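Local atomic coordinates of protease 2A (Rhinovirus C, PDB entry 5X45), a protein that is a chymotrypsin-like cysteine protease that probably cuts the viral polyprotein, as 2A proteases of related enteroviruses do, and carries a bound zinc ion. Residues G58-R63 with N127-T132. Sequence-based numbering, arbitrary orientation.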
loop_
_atom_site.group_PDB
_atom_site.type_symbol
_atom_site.label_atom_id
_atom_site.label_comp_id
_atom_site.label_asym_id
_atom_site.label_seq_id
_atom_site.Cartn_x
_atom_site.Cartn_y
_atom_site.Cartn_z
ATOM N N GLY A 58 9.080 10.055 -0.307
ATOM C CA GLY A 58 9.217 9.641 1.072
ATOM C C GLY A 58 10.106 8.426 1.217
ATOM O O GLY A 58 11.127 8.293 0.540
ATOM N N CYS A 59 9.718 7.533 2.112
ATOM C CA CYS A 59 10.489 6.333 2.365
ATOM C C CYS A 59 9.570 5.136 2.519
ATOM O O CYS A 59 8.409 5.284 2.900
ATOM C CB CYS A 59 11.349 6.502 3.611
ATOM S SG CYS A 59 10.397 7.035 5.030
ATOM N N TYR A 60 10.068 3.950 2.197
ATOM C CA TYR A 60 9.226 2.774 2.312
ATOM C C TYR A 60 9.969 1.568 2.879
ATOM O O TYR A 60 11.187 1.452 2.758
ATOM C CB TYR A 60 8.605 2.426 0.954
ATOM C CG TYR A 60 9.538 1.759 -0.026
ATOM C CD1 TYR A 60 10.409 2.506 -0.807
ATOM C CD2 TYR A 60 9.547 0.369 -0.174
ATOM C CE1 TYR A 60 11.257 1.890 -1.716
ATOM C CE2 TYR A 60 10.391 -0.253 -1.076
ATOM C CZ TYR A 60 11.244 0.511 -1.845
ATOM O OH TYR A 60 12.085 -0.103 -2.744
ATOM N N TYR A 61 9.212 0.666 3.490
ATOM C CA TYR A 61 9.768 -0.565 4.020
ATOM C C TYR A 61 9.843 -1.645 2.939
ATOM O O TYR A 61 8.858 -1.923 2.260
ATOM C CB TYR A 61 8.927 -1.050 5.201
ATOM C CG TYR A 61 9.374 -2.379 5.734
ATOM C CD1 TYR A 61 10.604 -2.515 6.365
ATOM C CD2 TYR A 61 8.578 -3.507 5.590
ATOM C CE1 TYR A 61 11.025 -3.743 6.850
ATOM C CE2 TYR A 61 8.993 -4.739 6.070
ATOM C CZ TYR A 61 10.216 -4.847 6.697
ATOM O OH TYR A 61 10.632 -6.061 7.174
ATOM N N SER A 62 11.023 -2.231 2.775
ATOM C CA SER A 62 11.226 -3.377 1.892
ATOM C C SER A 62 11.421 -4.632 2.724
ATOM O O SER A 62 12.448 -4.757 3.403
ATOM C CB SER A 62 12.448 -3.163 0.992
ATOM O OG SER A 62 12.808 -4.363 0.319
ATOM N N ARG A 63 10.471 -5.569 2.666
ATOM C CA ARG A 63 10.578 -6.767 3.505
ATOM C C ARG A 63 11.737 -7.647 3.052
ATOM O O ARG A 63 12.480 -8.164 3.885
ATOM C CB ARG A 63 9.286 -7.591 3.520
ATOM C CG ARG A 63 9.316 -8.650 4.619
ATOM C CD ARG A 63 8.075 -9.507 4.659
ATOM N NE ARG A 63 8.162 -10.613 3.707
ATOM C CZ ARG A 63 8.426 -11.874 4.041
ATOM N NH1 ARG A 63 8.632 -12.199 5.310
ATOM N NH2 ARG A 63 8.486 -12.812 3.104
ATOM N N ASN A 127 13.444 -2.852 -10.607
ATOM C CA ASN A 127 13.783 -1.549 -10.050
ATOM C C ASN A 127 12.598 -0.577 -10.158
ATOM O O ASN A 127 12.732 0.631 -10.352
ATOM C CB ASN A 127 15.046 -1.024 -10.746
ATOM C CG ASN A 127 15.613 0.231 -10.102
ATOM O OD1 ASN A 127 14.944 0.935 -9.360
ATOM N ND2 ASN A 127 16.885 0.474 -10.338
ATOM N N HIS A 128 11.414 -1.151 -10.134
ATOM C CA HIS A 128 10.220 -0.371 -9.956
ATOM C C HIS A 128 9.367 -0.966 -8.852
ATOM O O HIS A 128 9.246 -2.189 -8.723
ATOM C CB HIS A 128 9.463 -0.282 -11.257
ATOM C CG HIS A 128 10.009 0.771 -12.144
ATOM N ND1 HIS A 128 10.937 0.500 -13.127
ATOM C CD2 HIS A 128 9.874 2.112 -12.106
ATOM C CE1 HIS A 128 11.286 1.631 -13.711
ATOM N NE2 HIS A 128 10.660 2.626 -13.107
ATOM N N VAL A 129 8.793 -0.089 -8.046
ATOM C CA VAL A 129 7.902 -0.490 -6.980
ATOM C C VAL A 129 6.639 0.352 -7.131
ATOM O O VAL A 129 6.713 1.558 -7.387
ATOM C CB VAL A 129 8.563 -0.320 -5.599
ATOM C CG1 VAL A 129 9.143 1.078 -5.464
ATOM C CG2 VAL A 129 7.563 -0.637 -4.470
ATOM N N ALA A 130 5.488 -0.299 -7.008
ATOM C CA ALA A 130 4.191 0.350 -7.156
ATOM C C ALA A 130 3.446 0.351 -5.833
ATOM O O ALA A 130 3.308 -0.685 -5.178
ATOM C CB ALA A 130 3.360 -0.353 -8.218
ATOM N N PHE A 131 2.955 1.517 -5.447
ATOM C CA PHE A 131 2.205 1.635 -4.214
ATOM C C PHE A 131 0.762 1.999 -4.540
ATOM O O PHE A 131 0.520 2.784 -5.462
ATOM C CB PHE A 131 2.814 2.708 -3.296
ATOM C CG PHE A 131 4.305 2.586 -3.095
ATOM C CD1 PHE A 131 5.195 3.179 -3.990
ATOM C CD2 PHE A 131 4.819 1.907 -1.991
ATOM C CE1 PHE A 131 6.570 3.083 -3.794
ATOM C CE2 PHE A 131 6.191 1.809 -1.790
ATOM C CZ PHE A 131 7.072 2.399 -2.696
ATOM N N THR A 132 -0.196 1.439 -3.805
ATOM C CA THR A 132 -1.528 2.023 -3.827
ATOM C C THR A 132 -1.512 3.254 -2.936
ATOM O O THR A 132 -1.047 3.213 -1.802
ATOM C CB THR A 132 -2.650 1.073 -3.360
ATOM O OG1 THR A 132 -2.539 0.835 -1.955
ATOM C CG2 THR A 132 -2.570 -0.212 -4.077
#
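Tyr60 and Phe131 meet ring against ring inside the six-stranded antiparallel β-barrel that forms the C-terminal domain of this chymotrypsin-like fold. The pair is T-shaped: the edge of Phe131 points at one face of Tyr60, with the planes turned 72° apart and the centroids separated by 5.3 Å. Phe131 touches the root of the tyrosine, its CB, CG and the two CD atoms, and not the far end. Phe131 CZ stands 3.7 Å from Tyr60 CG, displaced toward the rim of the ring, while Phe131 CE2 comes to 3.7 Å from Tyr60 CB. Further along the tyrosine, Val129 contributes one methyl, its CG1 lying obliquely 4.2 Å from Tyr60 CZ.

No hydrogen bond joins strands 57-62 and 129-133 here; even the CA atoms of Tyr60 and Phe131, the nearest across the pair, are 9.7 Å apart. The strands are not neighbours in the sheet, and side chains alone bridge the interior. Ile121 of strand 116-124 touches Tyr60, Val129 and Phe131 alike, while strand 67-76 adds Val71 beside Tyr60 and Cys73 beside Phe131. With chi1 at 76°, Tyr60 CG sits between its own backbone N and carbonyl carbon, and the ring runs from there past Phe131 to Val129. At the end of that reach the phenol is held by a hydrogen bond between Tyr60 OH and the backbone O of His101.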